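Local structure of antiterminator Q protein (Enterobacteria phage SfI, 6JNY) at residues A[81-86]-A[131-136]; A[34-39]-A[66-71]; A[85-90]-A[95-100]. The protein serves as a phage transcription antitermination factor, probably acting on RNA polymerase so that it reads through terminators downstream of the late promoter. All coordinates share one frame; numbering follows the deposited sequence.

Interaction 1 (A[81-86]-A[131-136]); sequences FGILLS and DEILNA
I83 meets both I133 and L134, using a different branch for each. The I83 CG2 methyl sits 3.8 Å from L134 CG, while the other arm reaches out until I83 CD1 lies 3.9 Å from I133 CD1. The split comes from the first torsion: with chi1 at -75°, CG2 stands anti to the backbone N and CG1 lies beside it, so the two branches diverge towards neighbouring residues of helix 123-155. The I83 and I133 side chains cross almost at a right angle, methyl against methyl.

The enclosed part of the contact is around L134, where I83, L84 and L134 are all buried. The L134 CD2 methyl packs 3.9 Å from I83 CG2 and also comes down on the backbone of the opposite helix, 4.0 Å from L84 CA. L84 itself contributes less, with L84 CD1 a looser 4.3 Å from L134 CD2. Here the two CA atoms, L84 and L134, come within 6.4 Å, although the local helix axes pass 9.6 Å apart at an angle of 92°. Such a perpendicular crossing confines the contact to a few side chains rather than a long seam.

I133 packs at comparable spacing but is only partly buried; A80 and Y101 also touch this isoleucine. Beyond it, helix 123-155 turns its polar side to solvent: D131 points away from helix 78-90, and E132, also exposed, forms a salt bridge with R128 on its own helix. F81 and L85 point away from this crossing.

No hydrogen bond or charge pair spans the two segments. The crossing therefore depends on shape and the burial of branched aliphatic groups, with methyl placement rather than polar pairing setting how these helices fit.

Interaction 2 (A[34-39]-A[66-71]); sequences KRMSSV and ISQVVD
D71 reaches from helix 60-74 to S37, at the N-cap of helix 38-45. D71 CB approaches S37 OG only loosely, at 4.1 Å. Next comes D71 CG, anti to the backbone N (chi1 -170°) and thus carried across to the other segment; it lies 3.6 Å from S37 OG and 4.1 Å from M36 O. At the tip, D71 OD1 accepts a 2.7 Å hydrogen bond from S37 OG, whose approach is tilted 43° out of the carboxylate plane. The same OD1 takes a second bond, from a water 2.7 Å away, and that water in turn accepts from V39 N at 3.2 Å.

S37 OG works in both directions: it donates to D71 and accepts from I40 N, capping the first turn of its helix. A carboxylate beside this helix start probably gains from the backbone N-H groups gathered there.

Further out, the contact loosens. M36, bent at chi2 and chi3, lays its CE methyl 4.0 Å from Q68 OE1, and this exposed glutamine forms the solvent-facing border.

The pair of segments fits into a wider helical packing. F81 of helix 78-90 touches V39, V70 and D71, helix 10-28 covers I66, S67 and V70 with its tryptophans, and helix 123-155 packs on V69.

Interaction 3 (A[85-90]-A[95-100]); sequences LSYYAH and HAIASY
I97 is the side chain that bridges the short turn, and it meets S86 and Y87. The contact is apolar and small. I97 points at helix 78-90, with CG1 beside its backbone N and the chain extended beyond (chi2 166°), which pushes the CD1 methyl forward into the angle between two consecutive residues. I97 CD1 lies 3.9 Å from S86 CB and 3.8 Å from Y87 CB. I97 CD1 also comes 3.8 Å from Y87 N, so it rests on backbone as well as on side chains. Relative to the Y87 ring, CD1 sits at the edge, near the ring plane, and not over a face.

Aromatic packing holds the other side of Y87. With CG anti to the backbone N (chi1 -174°), an edge of its ring is directed onto the face of Y88: Y87 CD1 stands 3.5 Å above the Y88 plane, over the ring centre. L134 of helix 123-155 touches Y87 as well.

The polar interactions run along the backbone and through the turn, with none joining the two segments directly. L85 O accepts from both A89 N, at 2.8 Å, and H90 N, at 3.1 Å, the second bond marking a wider pi-type turn. A backbone hydrogen bond ties S86 to S92, H90 ND1 pairs with S92 OG, and S93 OG bonds A96 N in the manner of an N-cap for the next helix.

Given the helix-turn-helix clan of the family, helices 78-90 and 94-103, with a branched residue of the second packed against the first, probably form the first two helices of a tri-helical core. Helix 123-155 would take the third position, with hairpin 108-119 inserted where the helix-turn-helix turn would be.

Along the chain, interaction 2 closes before interactions 1 and 3 begin, and those two start from the same helix, 78-90, sharing L85 and S86. Their centres lie about 8 Å apart. Interaction 2 is farther off, its centre about 16 Å from that of interaction 1 and 19 Å from that of interaction 3, yet L84 CD2 of interaction 1 comes 3.7 Å from V70 CG1 of interaction 2. Helix 78-90 thus touches helices 10-28, 38-45, 60-74, 94-103 and 123-155, combining the probable helix-turn-helix unit and the helices before it into one compact helical body, beyond which the two-stranded hairpin 108-119 extends.

Interaction 1 (A[81-86]-A[131-136])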
loop_
_atom_site.group_PDB
_atom_site.type_symbol
_atom_site.label_atom_id
_atom_site.label_comp_id
_atom_site.label_asym_id
_atom_site.label_seq_id
_atom_site.Cartn_x
_atom_site.Cartn_y
_atom_site.Cartn_z
ATOM N N PHE A 81 -4.365 1.442 -2.671
ATOM C CA PHE A 81 -4.655 1.036 -1.300
ATOM C C PHE A 81 -4.708 -0.486 -1.194
ATOM O O PHE A 81 -4.093 -1.074 -0.298
ATOM C CB PHE A 81 -5.982 1.677 -0.873
ATOM C CG PHE A 81 -6.142 1.906 0.618
ATOM C CD1 PHE A 81 -5.392 1.215 1.569
ATOM C CD2 PHE A 81 -7.087 2.830 1.071
ATOM C CE1 PHE A 81 -5.581 1.455 2.932
ATOM C CE2 PHE A 81 -7.280 3.071 2.430
ATOM C CZ PHE A 81 -6.534 2.383 3.361
ATOM N N GLY A 82 -5.393 -1.136 -2.133
ATOM C CA GLY A 82 -5.473 -2.589 -2.098
ATOM C C GLY A 82 -4.121 -3.254 -2.274
ATOM O O GLY A 82 -3.811 -4.243 -1.601
ATOM N N ILE A 83 -3.291 -2.709 -3.169
ATOM C CA ILE A 83 -1.964 -3.275 -3.382
ATOM C C ILE A 83 -1.109 -3.120 -2.133
ATOM O O ILE A 83 -0.373 -4.035 -1.747
ATOM C CB ILE A 83 -1.317 -2.647 -4.628
ATOM C CG1 ILE A 83 -1.954 -3.224 -5.894
ATOM C CG2 ILE A 83 0.190 -2.845 -4.630
ATOM C CD1 ILE A 83 -1.664 -2.431 -7.133
ATOM N N LEU A 84 -1.186 -1.952 -1.484
ATOM C CA LEU A 84 -0.487 -1.754 -0.226
ATOM C C LEU A 84 -0.913 -2.778 0.818
ATOM O O LEU A 84 -0.068 -3.324 1.537
ATOM C CB LEU A 84 -0.759 -0.334 0.290
ATOM C CG LEU A 84 0.029 0.127 1.514
ATOM C CD1 LEU A 84 1.457 0.452 1.130
ATOM C CD2 LEU A 84 -0.635 1.361 2.159
ATOM N N LEU A 85 -2.225 -3.042 0.920
ATOM C CA LEU A 85 -2.719 -4.010 1.900
ATOM C C LEU A 85 -2.300 -5.439 1.553
ATOM O O LEU A 85 -1.907 -6.197 2.444
ATOM C CB LEU A 85 -4.241 -3.890 2.051
ATOM C CG LEU A 85 -4.711 -2.605 2.761
ATOM C CD1 LEU A 85 -6.219 -2.404 2.575
ATOM C CD2 LEU A 85 -4.350 -2.633 4.224
ATOM N N SER A 86 -2.333 -5.800 0.268
ATOM C CA SER A 86 -1.840 -7.118 -0.143
ATOM C C SER A 86 -0.395 -7.317 0.294
ATOM O O SER A 86 -0.047 -8.341 0.889
ATOM C CB SER A 86 -1.969 -7.280 -1.654
ATOM O OG SER A 86 -3.332 -7.350 -2.043
ATOM N N ASP A 131 5.468 -2.350 -8.629
ATOM C CA ASP A 131 6.596 -1.746 -7.935
ATOM C C ASP A 131 6.441 -0.235 -7.860
ATOM O O ASP A 131 6.689 0.373 -6.807
ATOM C CB ASP A 131 7.888 -2.120 -8.665
ATOM C CG ASP A 131 8.480 -3.421 -8.166
ATOM O OD1 ASP A 131 7.709 -4.391 -7.977
ATOM O OD2 ASP A 131 9.713 -3.472 -7.957
ATOM N N GLU A 132 6.005 0.388 -8.959
ATOM C CA GLU A 132 5.856 1.841 -8.981
ATOM C C GLU A 132 4.726 2.289 -8.066
ATOM O O GLU A 132 4.829 3.327 -7.397
ATOM C CB GLU A 132 5.594 2.319 -10.410
ATOM C CG GLU A 132 6.819 2.348 -11.293
ATOM C CD GLU A 132 6.467 2.540 -12.757
ATOM O OE1 GLU A 132 5.271 2.762 -13.062
ATOM O OE2 GLU A 132 7.386 2.484 -13.601
ATOM N N ILE A 133 3.629 1.537 -8.041
ATOM C CA ILE A 133 2.508 1.884 -7.173
ATOM C C ILE A 133 2.916 1.801 -5.705
ATOM O O ILE A 133 2.606 2.697 -4.907
ATOM C CB ILE A 133 1.288 1.002 -7.506
ATOM C CG1 ILE A 133 0.702 1.399 -8.867
ATOM C CG2 ILE A 133 0.235 1.069 -6.397
ATOM C CD1 ILE A 133 -0.222 0.338 -9.444
ATOM N N LEU A 134 3.631 0.742 -5.322
ATOM C CA LEU A 134 4.089 0.644 -3.941
ATOM C C LEU A 134 5.037 1.786 -3.597
ATOM O O LEU A 134 4.905 2.422 -2.541
ATOM C CB LEU A 134 4.735 -0.723 -3.684
ATOM C CG LEU A 134 3.750 -1.877 -3.542
ATOM C CD1 LEU A 134 4.502 -3.212 -3.666
ATOM C CD2 LEU A 134 3.027 -1.792 -2.216
ATOM N N ASN A 135 5.980 2.083 -4.490
ATOM C CA ASN A 135 6.919 3.170 -4.248
ATOM C C ASN A 135 6.193 4.493 -4.109
ATOM O O ASN A 135 6.485 5.266 -3.199
ATOM C CB ASN A 135 7.946 3.228 -5.376
ATOM C CG ASN A 135 8.964 4.320 -5.160
ATOM O OD1 ASN A 135 8.806 5.443 -5.651
ATOM N ND2 ASN A 135 10.009 4.004 -4.407
ATOM N N ALA A 136 5.225 4.750 -4.980
ATOM C CA ALA A 136 4.512 6.021 -4.931
ATOM C C ALA A 136 3.692 6.124 -3.654
ATOM O O ALA A 136 3.582 7.206 -3.060
ATOM C CB ALA A 136 3.612 6.136 -6.158
#

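Interaction 2 (A[34-39]-A[66-71])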
loop_
_atom_site.group_PDB
_atom_site.type_symbol
_atom_site.label_atom_id
_atom_site.label_comp_id
_atom_site.label_asym_id
_atom_site.label_seq_id
_atom_site.Cartn_x
_atom_site.Cartn_y
_atom_site.Cartn_z
ATOM N N LYS A 34 -13.706 -1.597 12.380
ATOM C CA LYS A 34 -14.255 -1.418 11.040
ATOM C C LYS A 34 -14.511 0.053 10.729
ATOM O O LYS A 34 -14.268 0.511 9.605
ATOM C CB LYS A 34 -15.535 -2.241 10.883
ATOM C CG LYS A 34 -16.274 -1.994 9.577
ATOM C CD LYS A 34 -17.780 -2.097 9.761
ATOM C CE LYS A 34 -18.218 -3.547 9.904
ATOM N NZ LYS A 34 -19.692 -3.701 9.775
ATOM N N ARG A 35 -14.979 0.816 11.720
ATOM C CA ARG A 35 -15.330 2.214 11.499
ATOM C C ARG A 35 -14.133 3.065 11.092
ATOM O O ARG A 35 -14.319 4.144 10.519
ATOM C CB ARG A 35 -15.962 2.792 12.768
ATOM C CG ARG A 35 -17.082 3.782 12.507
ATOM C CD ARG A 35 -18.450 3.117 12.615
ATOM N NE ARG A 35 -19.504 3.956 12.051
ATOM C CZ ARG A 35 -20.167 3.676 10.931
ATOM N NH1 ARG A 35 -19.891 2.570 10.251
ATOM N NH2 ARG A 35 -21.107 4.503 10.491
ATOM N N MET A 36 -12.911 2.601 11.362
ATOM C CA MET A 36 -11.726 3.418 11.136
ATOM C C MET A 36 -11.293 3.446 9.677
ATOM O O MET A 36 -10.511 4.325 9.294
ATOM C CB MET A 36 -10.574 2.907 12.001
ATOM C CG MET A 36 -10.804 3.074 13.491
ATOM S SD MET A 36 -10.088 4.602 14.121
ATOM C CE MET A 36 -8.506 4.009 14.722
ATOM N N SER A 37 -11.792 2.517 8.864
ATOM C CA SER A 37 -11.445 2.447 7.452
ATOM C C SER A 37 -12.288 1.386 6.756
ATOM O O SER A 37 -12.107 0.187 6.990
ATOM C CB SER A 37 -9.952 2.132 7.279
ATOM O OG SER A 37 -9.640 1.906 5.914
ATOM N N SER A 38 -13.216 1.815 5.896
ATOM C CA SER A 38 -14.018 0.851 5.155
ATOM C C SER A 38 -13.175 0.041 4.178
ATOM O O SER A 38 -13.455 -1.144 3.961
ATOM C CB SER A 38 -15.174 1.551 4.438
ATOM O OG SER A 38 -14.704 2.570 3.579
ATOM N N VAL A 39 -12.142 0.645 3.586
ATOM C CA VAL A 39 -11.296 -0.098 2.653
ATOM C C VAL A 39 -10.583 -1.234 3.373
ATOM O O VAL A 39 -10.574 -2.381 2.909
ATOM C CB VAL A 39 -10.301 0.836 1.938
ATOM C CG1 VAL A 39 -9.346 0.018 1.101
ATOM C CG2 VAL A 39 -11.025 1.842 1.051
ATOM N N ILE A 66 -1.118 4.674 12.742
ATOM C CA ILE A 66 -0.689 4.386 11.377
ATOM C C ILE A 66 -1.886 4.169 10.468
ATOM O O ILE A 66 -1.881 4.586 9.306
ATOM C CB ILE A 66 0.293 3.202 11.339
ATOM C CG1 ILE A 66 1.554 3.538 12.126
ATOM C CG2 ILE A 66 0.638 2.821 9.877
ATOM C CD1 ILE A 66 2.389 2.305 12.495
ATOM N N SER A 67 -2.918 3.485 10.967
ATOM C CA SER A 67 -4.095 3.219 10.146
ATOM C C SER A 67 -4.782 4.515 9.740
ATOM O O SER A 67 -5.247 4.648 8.599
ATOM C CB SER A 67 -5.086 2.349 10.923
ATOM O OG SER A 67 -4.553 1.075 11.240
ATOM N N GLN A 68 -4.894 5.458 10.678
ATOM C CA GLN A 68 -5.488 6.753 10.372
ATOM C C GLN A 68 -4.655 7.492 9.338
ATOM O O GLN A 68 -5.200 8.118 8.420
ATOM C CB GLN A 68 -5.605 7.584 11.649
ATOM C CG GLN A 68 -6.595 7.049 12.668
ATOM C CD GLN A 68 -6.888 8.054 13.767
ATOM O OE1 GLN A 68 -7.896 7.948 14.465
ATOM N NE2 GLN A 68 -6.007 9.042 13.921
ATOM N N VAL A 69 -3.327 7.417 9.456
ATOM C CA VAL A 69 -2.458 8.032 8.455
ATOM C C VAL A 69 -2.677 7.390 7.095
ATOM O O VAL A 69 -2.883 8.076 6.086
ATOM C CB VAL A 69 -0.989 7.951 8.907
ATOM C CG1 VAL A 69 -0.054 8.254 7.762
ATOM C CG2 VAL A 69 -0.755 8.890 10.068
ATOM N N VAL A 70 -2.618 6.058 7.039
ATOM C CA VAL A 70 -2.702 5.382 5.752
ATOM C C VAL A 70 -4.053 5.624 5.097
ATOM O O VAL A 70 -4.134 5.903 3.895
ATOM C CB VAL A 70 -2.396 3.884 5.913
ATOM C CG1 VAL A 70 -2.715 3.136 4.635
ATOM C CG2 VAL A 70 -0.948 3.703 6.296
ATOM N N ASP A 71 -5.137 5.527 5.865
ATOM C CA ASP A 71 -6.449 5.732 5.265
ATOM C C ASP A 71 -6.594 7.151 4.742
ATOM O O ASP A 71 -7.158 7.366 3.661
ATOM C CB ASP A 71 -7.558 5.431 6.272
ATOM C CG ASP A 71 -8.933 5.405 5.623
ATOM O OD1 ASP A 71 -9.285 4.383 5.002
ATOM O OD2 ASP A 71 -9.659 6.416 5.720
HETATM O O HOH W 1 -11.625 3.771 3.814
#

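Interaction 3 (A[85-90]-A[95-100])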
loop_
_atom_site.group_PDB
_atom_site.type_symbol
_atom_site.label_atom_id
_atom_site.label_comp_id
_atom_site.label_asym_id
_atom_site.label_seq_id
_atom_site.Cartn_x
_atom_site.Cartn_y
_atom_site.Cartn_z
ATOM N N LEU A 85 -2.225 -3.042 0.920
ATOM C CA LEU A 85 -2.719 -4.010 1.900
ATOM C C LEU A 85 -2.300 -5.439 1.553
ATOM O O LEU A 85 -1.907 -6.197 2.444
ATOM C CB LEU A 85 -4.241 -3.890 2.051
ATOM C CG LEU A 85 -4.711 -2.605 2.761
ATOM C CD1 LEU A 85 -6.219 -2.404 2.575
ATOM C CD2 LEU A 85 -4.350 -2.633 4.224
ATOM N N SER A 86 -2.333 -5.800 0.268
ATOM C CA SER A 86 -1.840 -7.118 -0.143
ATOM C C SER A 86 -0.395 -7.317 0.294
ATOM O O SER A 86 -0.047 -8.341 0.889
ATOM C CB SER A 86 -1.969 -7.280 -1.654
ATOM O OG SER A 86 -3.332 -7.350 -2.043
ATOM N N TYR A 87 0.456 -6.316 0.058
ATOM C CA TYR A 87 1.874 -6.468 0.364
ATOM C C TYR A 87 2.129 -6.461 1.868
ATOM O O TYR A 87 2.851 -7.318 2.388
ATOM C CB TYR A 87 2.656 -5.345 -0.319
ATOM C CG TYR A 87 4.155 -5.462 -0.216
ATOM C CD1 TYR A 87 4.883 -4.541 0.531
ATOM C CD2 TYR A 87 4.855 -6.437 -0.910
ATOM C CE1 TYR A 87 6.260 -4.614 0.613
ATOM C CE2 TYR A 87 6.226 -6.518 -0.829
ATOM C CZ TYR A 87 6.929 -5.609 -0.078
ATOM O OH TYR A 87 8.296 -5.682 0.006
ATOM N N TYR A 88 1.577 -5.475 2.585
ATOM C CA TYR A 88 1.925 -5.334 3.995
ATOM C C TYR A 88 1.025 -6.131 4.930
ATOM O O TYR A 88 1.528 -6.705 5.894
ATOM C CB TYR A 88 1.967 -3.847 4.407
ATOM C CG TYR A 88 3.196 -3.150 3.896
ATOM C CD1 TYR A 88 4.452 -3.484 4.373
ATOM C CD2 TYR A 88 3.096 -2.200 2.895
ATOM C CE1 TYR A 88 5.591 -2.844 3.902
ATOM C CE2 TYR A 88 4.224 -1.562 2.408
ATOM C CZ TYR A 88 5.465 -1.899 2.915
ATOM O OH TYR A 88 6.585 -1.263 2.440
ATOM N N ALA A 89 -0.286 -6.142 4.693
ATOM C CA ALA A 89 -1.182 -6.860 5.595
ATOM C C ALA A 89 -1.164 -8.358 5.307
ATOM O O ALA A 89 -0.805 -9.160 6.175
ATOM C CB ALA A 89 -2.596 -6.281 5.519
ATOM N N HIS A 90 -1.494 -8.747 4.073
ATOM C CA HIS A 90 -1.494 -10.172 3.756
ATOM C C HIS A 90 -0.093 -10.739 3.598
ATOM O O HIS A 90 0.087 -11.951 3.758
ATOM C CB HIS A 90 -2.290 -10.477 2.497
ATOM C CG HIS A 90 -2.403 -11.944 2.218
ATOM N ND1 HIS A 90 -1.661 -12.573 1.243
ATOM C CD2 HIS A 90 -3.138 -12.909 2.817
ATOM C CE1 HIS A 90 -1.953 -13.864 1.237
ATOM N NE2 HIS A 90 -2.846 -14.092 2.182
ATOM N N HIS A 95 5.783 -10.160 -6.760
ATOM C CA HIS A 95 5.519 -11.014 -7.911
ATOM C C HIS A 95 4.123 -11.618 -7.842
ATOM O O HIS A 95 3.439 -11.736 -8.865
ATOM C CB HIS A 95 6.570 -12.123 -7.989
ATOM C CG HIS A 95 7.845 -11.719 -8.662
ATOM N ND1 HIS A 95 7.916 -10.703 -9.592
ATOM C CD2 HIS A 95 9.101 -12.217 -8.559
ATOM C CE1 HIS A 95 9.160 -10.591 -10.026
ATOM N NE2 HIS A 95 9.898 -11.497 -9.414
ATOM N N ALA A 96 3.675 -12.011 -6.641
ATOM C CA ALA A 96 2.343 -12.587 -6.505
ATOM C C ALA A 96 1.263 -11.552 -6.775
ATOM O O ALA A 96 0.248 -11.852 -7.413
ATOM C CB ALA A 96 2.177 -13.222 -5.125
ATOM N N ILE A 97 1.466 -10.317 -6.305
ATOM C CA ILE A 97 0.510 -9.252 -6.594
ATOM C C ILE A 97 0.471 -8.960 -8.089
ATOM O O ILE A 97 -0.606 -8.801 -8.677
ATOM C CB ILE A 97 0.880 -7.995 -5.793
ATOM C CG1 ILE A 97 0.809 -8.278 -4.291
ATOM C CG2 ILE A 97 -0.006 -6.819 -6.206
ATOM C CD1 ILE A 97 1.483 -7.181 -3.461
ATOM N N ALA A 98 1.640 -8.918 -8.727
ATOM C CA ALA A 98 1.685 -8.626 -10.155
ATOM C C ALA A 98 1.047 -9.734 -10.981
ATOM O O ALA A 98 0.416 -9.453 -12.005
ATOM C CB ALA A 98 3.122 -8.380 -10.601
ATOM N N SER A 99 1.190 -10.988 -10.554
ATOM C CA SER A 99 0.571 -12.087 -11.288
ATOM C C SER A 99 -0.940 -11.928 -11.347
ATOM O O SER A 99 -1.553 -12.140 -12.402
ATOM C CB SER A 99 0.944 -13.421 -10.645
ATOM O OG SER A 99 0.319 -14.497 -11.326
ATOM N N TYR A 100 -1.562 -11.559 -10.227
ATOM C CA TYR A 100 -3.008 -11.365 -10.219
ATOM C C TYR A 100 -3.399 -10.103 -10.977
ATOM O O TYR A 100 -4.411 -10.092 -11.686
ATOM C CB TYR A 100 -3.547 -11.304 -8.792
ATOM C CG TYR A 100 -5.051 -11.226 -8.772
ATOM C CD1 TYR A 100 -5.697 -10.035 -8.494
ATOM C CD2 TYR A 100 -5.827 -12.342 -9.073
ATOM C CE1 TYR A 100 -7.075 -9.954 -8.495
ATOM C CE2 TYR A 100 -7.206 -12.272 -9.078
ATOM C CZ TYR A 100 -7.825 -11.072 -8.786
ATOM O OH TYR A 100 -9.202 -10.988 -8.786
#